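Local coordinates for protein teicoplanin pseudoaglycone deacetylases Orf2 (PDB 3DFF) that probably hydrolyses an amide bond as a zinc-dependent deacetylase of the PIG-L family, acting on teicoplanin pseudoaglycone, at residues I13-D18 and R183-L188. Numbering follows the deposited sequence.
Sequences ISPHLD and RLWEDL. With ZN (zinc ion), chain B.
The indole of W185 presents its six-membered end to the end of strand 9-14, from I13 to P15: CA of S14 meets the rim almost in the plane of the ring, 4.1 Å from CH2, while the carbonyl O of I13 and CD of P15 approach obliquely. The amide N of D187 lies in plane at another edge. Over one face of the H16 imidazole, near the rim, lies CB of P15, and H161 packs against this ring edge-to-face. Both segments sit at the C-terminal ends of parallel strands, 9-14 and 182-185, in the mixed central sheet of this PIG-L deacetylase, where the metal site opens. Strand 151-155 runs between them, and the indole reaches over it, against C155. With chi1 at 61°, CG of W185 is flanked by its own N and C, and the six-membered ring is directed at I13, CH2 lying 3.5 Å from its O. That oxygen is hydrogen-bonded to OG1 of T154, whereas CD of P15 meets CZ2 at 4.3 Å in purely apolar contact. OG of S14 donates to O of H16 at 2.7 Å and is also hydrogen-bonded to N of A20, tying the H16 loop to the start of helix 19-33. D19 and H164 complete the protein ligands of the zinc, and OD1 of D187 is hydrogen-bonded to ND1 of H164. ND1 of H16 binds the zinc at 2.1 Å, and a zinc-bound water donates to OD1 of D18 at 2.6 Å.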
loop_
_atom_site.group_PDB
_atom_site.type_symbol
_atom_site.label_atom_id
_atom_site.label_comp_id
_atom_site.label_asym_id
_atom_site.label_seq_id
_atom_site.Cartn_x
_atom_site.Cartn_y
_atom_site.Cartn_z
ATOM N N ILE A 13 0.282 6.714 -3.469
ATOM C CA ILE A 13 -0.958 6.397 -2.755
ATOM C C ILE A 13 -0.869 4.991 -2.181
ATOM O O ILE A 13 -0.936 4.008 -2.915
ATOM C CB ILE A 13 -2.164 6.565 -3.668
ATOM C CG1 ILE A 13 -2.179 7.992 -4.269
ATOM C CG2 ILE A 13 -3.475 6.271 -2.930
ATOM C CD1 ILE A 13 -3.321 8.249 -5.158
ATOM N N SER A 14 -0.682 4.925 -0.868
ATOM C CA SER A 14 -0.485 3.656 -0.181
ATOM C C SER A 14 -1.809 3.151 0.400
ATOM O O SER A 14 -2.525 3.920 1.030
ATOM C CB SER A 14 0.521 3.856 0.940
ATOM O OG SER A 14 0.885 2.610 1.518
ATOM N N PRO A 15 -2.135 1.857 0.221
ATOM C CA PRO A 15 -3.348 1.341 0.882
ATOM C C PRO A 15 -3.220 1.431 2.393
ATOM O O PRO A 15 -4.103 2.008 3.045
ATOM C CB PRO A 15 -3.440 -0.133 0.419
ATOM C CG PRO A 15 -2.452 -0.281 -0.645
ATOM C CD PRO A 15 -1.433 0.824 -0.559
ATOM N N HIS A 16 -2.140 0.871 2.949
ATOM C CA HIS A 16 -1.957 0.791 4.395
ATOM C C HIS A 16 -0.689 1.488 4.816
ATOM O O HIS A 16 0.143 1.853 3.983
ATOM C CB HIS A 16 -1.841 -0.662 4.857
ATOM C CG HIS A 16 -3.029 -1.489 4.519
ATOM N ND1 HIS A 16 -2.948 -2.611 3.719
ATOM C CD2 HIS A 16 -4.325 -1.381 4.894
ATOM C CE1 HIS A 16 -4.148 -3.155 3.617
ATOM N NE2 HIS A 16 -5.004 -2.415 4.302
ATOM N N LEU A 17 -0.547 1.660 6.129
ATOM C CA LEU A 17 0.623 2.298 6.717
ATOM C C LEU A 17 1.806 1.325 6.739
ATOM O O LEU A 17 2.066 0.653 7.750
ATOM C CB LEU A 17 0.266 2.822 8.119
ATOM C CG LEU A 17 -0.854 3.874 8.155
ATOM C CD1 LEU A 17 -1.502 3.957 9.505
ATOM C CD2 LEU A 17 -0.294 5.272 7.760
ATOM N N ASP A 18 2.485 1.251 5.594
ATOM C CA ASP A 18 3.690 0.429 5.363
ATOM C C ASP A 18 3.895 0.103 3.888
ATOM O O ASP A 18 5.019 -0.114 3.463
ATOM C CB ASP A 18 3.715 -0.870 6.181
ATOM C CG ASP A 18 2.486 -1.780 5.934
ATOM O OD1 ASP A 18 1.626 -1.501 5.075
ATOM O OD2 ASP A 18 2.376 -2.790 6.667
ATOM N N ARG A 183 1.366 4.983 -12.331
ATOM C CA ARG A 183 2.120 3.733 -12.403
ATOM C C ARG A 183 1.706 2.902 -11.203
ATOM O O ARG A 183 1.213 3.457 -10.214
ATOM C CB ARG A 183 3.629 3.970 -12.355
ATOM C CG ARG A 183 4.195 4.836 -13.480
ATOM C CD ARG A 183 5.698 4.990 -13.342
ATOM N NE ARG A 183 6.423 3.742 -13.581
ATOM C CZ ARG A 183 6.748 3.278 -14.789
ATOM N NH1 ARG A 183 6.403 3.949 -15.885
ATOM N NH2 ARG A 183 7.396 2.127 -14.906
ATOM N N LEU A 184 1.874 1.585 -11.309
ATOM C CA LEU A 184 1.634 0.701 -10.166
ATOM C C LEU A 184 2.944 0.071 -9.744
ATOM O O LEU A 184 3.723 -0.345 -10.599
ATOM C CB LEU A 184 0.659 -0.404 -10.537
ATOM C CG LEU A 184 -0.646 0.030 -11.208
ATOM C CD1 LEU A 184 -1.550 -1.164 -11.441
ATOM C CD2 LEU A 184 -1.366 1.104 -10.392
ATOM N N TRP A 185 3.167 -0.049 -8.443
ATOM C CA TRP A 185 4.353 -0.761 -7.972
ATOM C C TRP A 185 4.016 -2.210 -7.711
ATOM O O TRP A 185 2.853 -2.582 -7.519
ATOM C CB TRP A 185 4.952 -0.115 -6.714
ATOM C CG TRP A 185 4.041 -0.086 -5.517
ATOM C CD1 TRP A 185 3.478 -1.164 -4.868
ATOM C CD2 TRP A 185 3.597 1.077 -4.814
ATOM N NE1 TRP A 185 2.699 -0.728 -3.805
ATOM C CE2 TRP A 185 2.752 0.644 -3.762
ATOM C CE3 TRP A 185 3.812 2.448 -4.983
ATOM C CZ2 TRP A 185 2.152 1.550 -2.859
ATOM C CZ3 TRP A 185 3.188 3.351 -4.091
ATOM C CH2 TRP A 185 2.389 2.885 -3.048
ATOM N N GLU A 186 5.055 -3.038 -7.682
ATOM C CA GLU A 186 4.886 -4.441 -7.350
ATOM C C GLU A 186 4.741 -4.562 -5.837
ATOM O O GLU A 186 5.668 -4.195 -5.099
ATOM C CB GLU A 186 6.118 -5.204 -7.857
ATOM C CG GLU A 186 5.996 -6.682 -7.691
ATOM C CD GLU A 186 7.257 -7.420 -8.111
ATOM O OE1 GLU A 186 8.377 -6.924 -7.841
ATOM O OE2 GLU A 186 7.119 -8.506 -8.715
ATOM N N ASP A 187 3.581 -5.040 -5.361
ATOM C CA ASP A 187 3.343 -5.093 -3.908
ATOM C C ASP A 187 4.369 -6.005 -3.253
ATOM O O ASP A 187 4.462 -7.170 -3.624
ATOM C CB ASP A 187 1.934 -5.611 -3.557
ATOM C CG ASP A 187 0.835 -4.890 -4.298
ATOM O OD1 ASP A 187 -0.029 -4.299 -3.600
ATOM O OD2 ASP A 187 0.812 -4.920 -5.551
ATOM N N LEU A 188 5.119 -5.466 -2.298
ATOM C CA LEU A 188 6.048 -6.271 -1.490
ATOM C C LEU A 188 5.639 -6.304 -0.023
ATOM O O LEU A 188 5.132 -5.309 0.508
ATOM C CB LEU A 188 7.481 -5.735 -1.619
ATOM C CG LEU A 188 8.044 -5.694 -3.041
ATOM C CD1 LEU A 188 9.393 -5.023 -3.047
ATOM C CD2 LEU A 188 8.180 -7.112 -3.600
HETATM ZN ZN ZN B . -1.221 -3.344 2.791
HETATM O O HOH W 1 -0.107 -3.310 4.583
HETATM O O HOH W 2 -1.562 -5.297 3.080
#